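Local coordinates for PHB depolymerase (Penicillium funiculosum, PDB 2D81), which hydrolyses the ester bonds of the biopolyester polyhydroxybutyrate, a polymer of (R)-3-hydroxybutanoate units, at residues 94-100 / 127-133. Numbering follows the deposited sequence.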
loop_
_atom_site.group_PDB
_atom_site.type_symbol
_atom_site.label_atom_id
_atom_site.label_comp_id
_atom_site.label_asym_id
_atom_site.label_seq_id
_atom_site.Cartn_x
_atom_site.Cartn_y
_atom_site.Cartn_z
ATOM N N TYR A 94 8.144 2.770 6.846
ATOM C CA TYR A 94 7.245 2.819 7.990
ATOM C C TYR A 94 6.496 1.496 8.098
ATOM O O TYR A 94 5.996 0.980 7.104
ATOM C CB TYR A 94 6.239 3.962 7.820
ATOM C CG TYR A 94 5.142 3.966 8.863
ATOM C CD1 TYR A 94 5.327 4.581 10.098
ATOM C CD2 TYR A 94 3.928 3.323 8.621
ATOM C CE1 TYR A 94 4.329 4.557 11.068
ATOM C CE2 TYR A 94 2.926 3.290 9.583
ATOM C CZ TYR A 94 3.133 3.909 10.804
ATOM O OH TYR A 94 2.149 3.870 11.759
ATOM N N MET A 95 6.428 0.950 9.308
ATOM C CA MET A 95 5.723 -0.306 9.548
ATOM C C MET A 95 4.854 -0.207 10.795
ATOM O O MET A 95 5.262 0.381 11.797
ATOM C CB MET A 95 6.724 -1.453 9.698
ATOM C CG MET A 95 7.410 -1.828 8.396
ATOM S SD MET A 95 8.709 -3.049 8.623
ATOM C CE MET A 95 10.067 -1.972 9.074
ATOM N N TRP A 96 3.654 -0.777 10.727
ATOM C CA TRP A 96 2.702 -0.712 11.834
ATOM C C TRP A 96 1.987 -2.038 12.022
ATOM O O TRP A 96 1.643 -2.714 11.056
ATOM C CB TRP A 96 1.650 0.374 11.582
ATOM C CG TRP A 96 0.595 0.447 12.659
ATOM C CD1 TRP A 96 0.668 1.141 13.835
ATOM C CD2 TRP A 96 -0.672 -0.228 12.673
ATOM N NE1 TRP A 96 -0.469 0.938 14.579
ATOM C CE2 TRP A 96 -1.310 0.103 13.890
ATOM C CE3 TRP A 96 -1.331 -1.084 11.775
ATOM C CZ2 TRP A 96 -2.577 -0.387 14.233
ATOM C CZ3 TRP A 96 -2.593 -1.573 12.119
ATOM C CH2 TRP A 96 -3.201 -1.221 13.338
ATOM N N THR A 97 1.759 -2.399 13.278
ATOM C CA THR A 97 0.880 -3.510 13.589
ATOM C C THR A 97 0.079 -3.198 14.846
ATOM O O THR A 97 0.542 -2.467 15.726
ATOM C CB THR A 97 1.679 -4.809 13.809
ATOM O OG1 THR A 97 0.772 -5.887 14.072
ATOM C CG2 THR A 97 2.637 -4.655 14.981
ATOM N N GLY A 98 -1.131 -3.738 14.917
ATOM C CA GLY A 98 -1.852 -3.749 16.176
ATOM C C GLY A 98 -1.366 -4.939 16.983
ATOM O O GLY A 98 -1.068 -5.988 16.415
ATOM N N SER A 99 -1.273 -4.789 18.298
ATOM C CA SER A 99 -0.740 -5.866 19.126
ATOM C C SER A 99 -1.735 -7.019 19.233
ATOM O O SER A 99 -1.353 -8.147 19.542
ATOM C CB SER A 99 -0.385 -5.348 20.527
ATOM O OG SER A 99 -1.545 -5.051 21.282
ATOM N N SER A 100 -3.007 -6.729 18.965
ATOM C CA SER A 100 -4.080 -7.709 19.132
ATOM C C SER A 100 -4.541 -8.277 17.795
ATOM O O SER A 100 -5.566 -8.953 17.717
ATOM C CB SER A 100 -5.273 -7.071 19.853
ATOM O OG SER A 100 -4.924 -6.656 21.163
ATOM N N TYR A 127 9.100 1.441 13.212
ATOM C CA TYR A 127 8.203 0.316 13.424
ATOM C C TYR A 127 7.365 0.599 14.660
ATOM O O TYR A 127 7.900 0.778 15.759
ATOM C CB TYR A 127 9.010 -0.975 13.608
ATOM C CG TYR A 127 8.186 -2.246 13.672
ATOM C CD1 TYR A 127 7.515 -2.616 14.839
ATOM C CD2 TYR A 127 8.104 -3.099 12.572
ATOM C CE1 TYR A 127 6.787 -3.812 14.908
ATOM C CE2 TYR A 127 7.382 -4.291 12.630
ATOM C CZ TYR A 127 6.728 -4.641 13.800
ATOM O OH TYR A 127 6.029 -5.826 13.862
ATOM N N VAL A 128 6.052 0.649 14.469
ATOM C CA VAL A 128 5.131 1.060 15.523
ATOM C C VAL A 128 4.106 -0.027 15.831
ATOM O O VAL A 128 3.534 -0.637 14.922
ATOM C CB VAL A 128 4.384 2.348 15.124
ATOM C CG1 VAL A 128 3.402 2.748 16.213
ATOM C CG2 VAL A 128 5.384 3.463 14.871
ATOM N N THR A 129 3.883 -0.268 17.120
ATOM C CA THR A 129 2.819 -1.162 17.555
ATOM C C THR A 129 1.798 -0.373 18.363
ATOM O O THR A 129 2.154 0.321 19.314
ATOM C CB THR A 129 3.370 -2.307 18.436
ATOM O OG1 THR A 129 4.349 -3.048 17.697
ATOM C CG2 THR A 129 2.247 -3.245 18.859
ATOM N N THR A 130 0.532 -0.472 17.978
ATOM C CA THR A 130 -0.539 0.111 18.777
ATOM C C THR A 130 -1.139 -0.965 19.669
ATOM O O THR A 130 -1.689 -1.957 19.189
ATOM C CB THR A 130 -1.644 0.712 17.890
ATOM O OG1 THR A 130 -1.110 1.819 17.151
ATOM C CG2 THR A 130 -2.814 1.192 18.738
ATOM N N THR A 131 -1.018 -0.762 20.976
ATOM C CA THR A 131 -1.490 -1.733 21.953
ATOM C C THR A 131 -3.006 -1.879 21.883
ATOM O O THR A 131 -3.734 -0.893 21.990
ATOM C CB THR A 131 -1.096 -1.305 23.382
ATOM O OG1 THR A 131 0.333 -1.204 23.472
ATOM C CG2 THR A 131 -1.594 -2.322 24.397
ATOM N N GLY A 132 -3.474 -3.110 21.700
ATOM C CA GLY A 132 -4.901 -3.370 21.739
ATOM C C GLY A 132 -5.608 -3.323 20.395
ATOM O O GLY A 132 -6.759 -3.748 20.282
ATOM N N ALA A 133 -4.930 -2.811 19.372
ATOM C CA ALA A 133 -5.533 -2.704 18.048
ATOM C C ALA A 133 -5.559 -4.061 17.352
ATOM O O ALA A 133 -4.597 -4.829 17.431
ATOM C CB ALA A 133 -4.760 -1.695 17.201
#
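The indole of Trp96 reaches over the neighbouring strand 125-130. Its CD1 packs on Val128 CG1 at 4.0 Å, and its CZ2 meets Ala133 CB at 3.9 Å. At the ring edge, Trp96 NE1 donates a 2.8 Å hydrogen bond to Thr130 OG1, nearly straight at 171°. Tyr162 lies against the same indole, their planes almost parallel, and the hydroxyls of Tyr162 and Tyr94 share a hydrogen bond. The other face of the sheet carries Met95, Thr97, Tyr127 and Thr129. There Met95 CB touches Tyr127 CD2 at 3.6 Å, and Met95 SD sits at the ring edge, 5.3 Å from the Tyr127 centroid, a Met-aromatic contact. Met109 of helix 106-116 packs on both residues. This helix links the two parallel strands in a beta-alpha-beta crossover of the alpha/beta hydrolase fold, and 125-130 is an outermost strand of the main sheet. The backbone ladder runs from Val128 N to Met95 O (2.8 Å), Thr97 N to Val128 O (3.0 Å), Thr130 N to Thr97 O (3.0 Å) and Ser99 N to Thr130 O (3.0 Å). Beyond it, a type II turn from Thr130 to Ala133 curls back. Gly132 has a positive phi at which a CB would jam against Thr131 O, so the position calls for glycine. Its N donates to Ser99 OG at 2.8 Å, while Ser100 N donates to Ala133 O at 2.9 Å. Gly98 CA lies 3.2 Å from Ala133 O, where a side chain would clash.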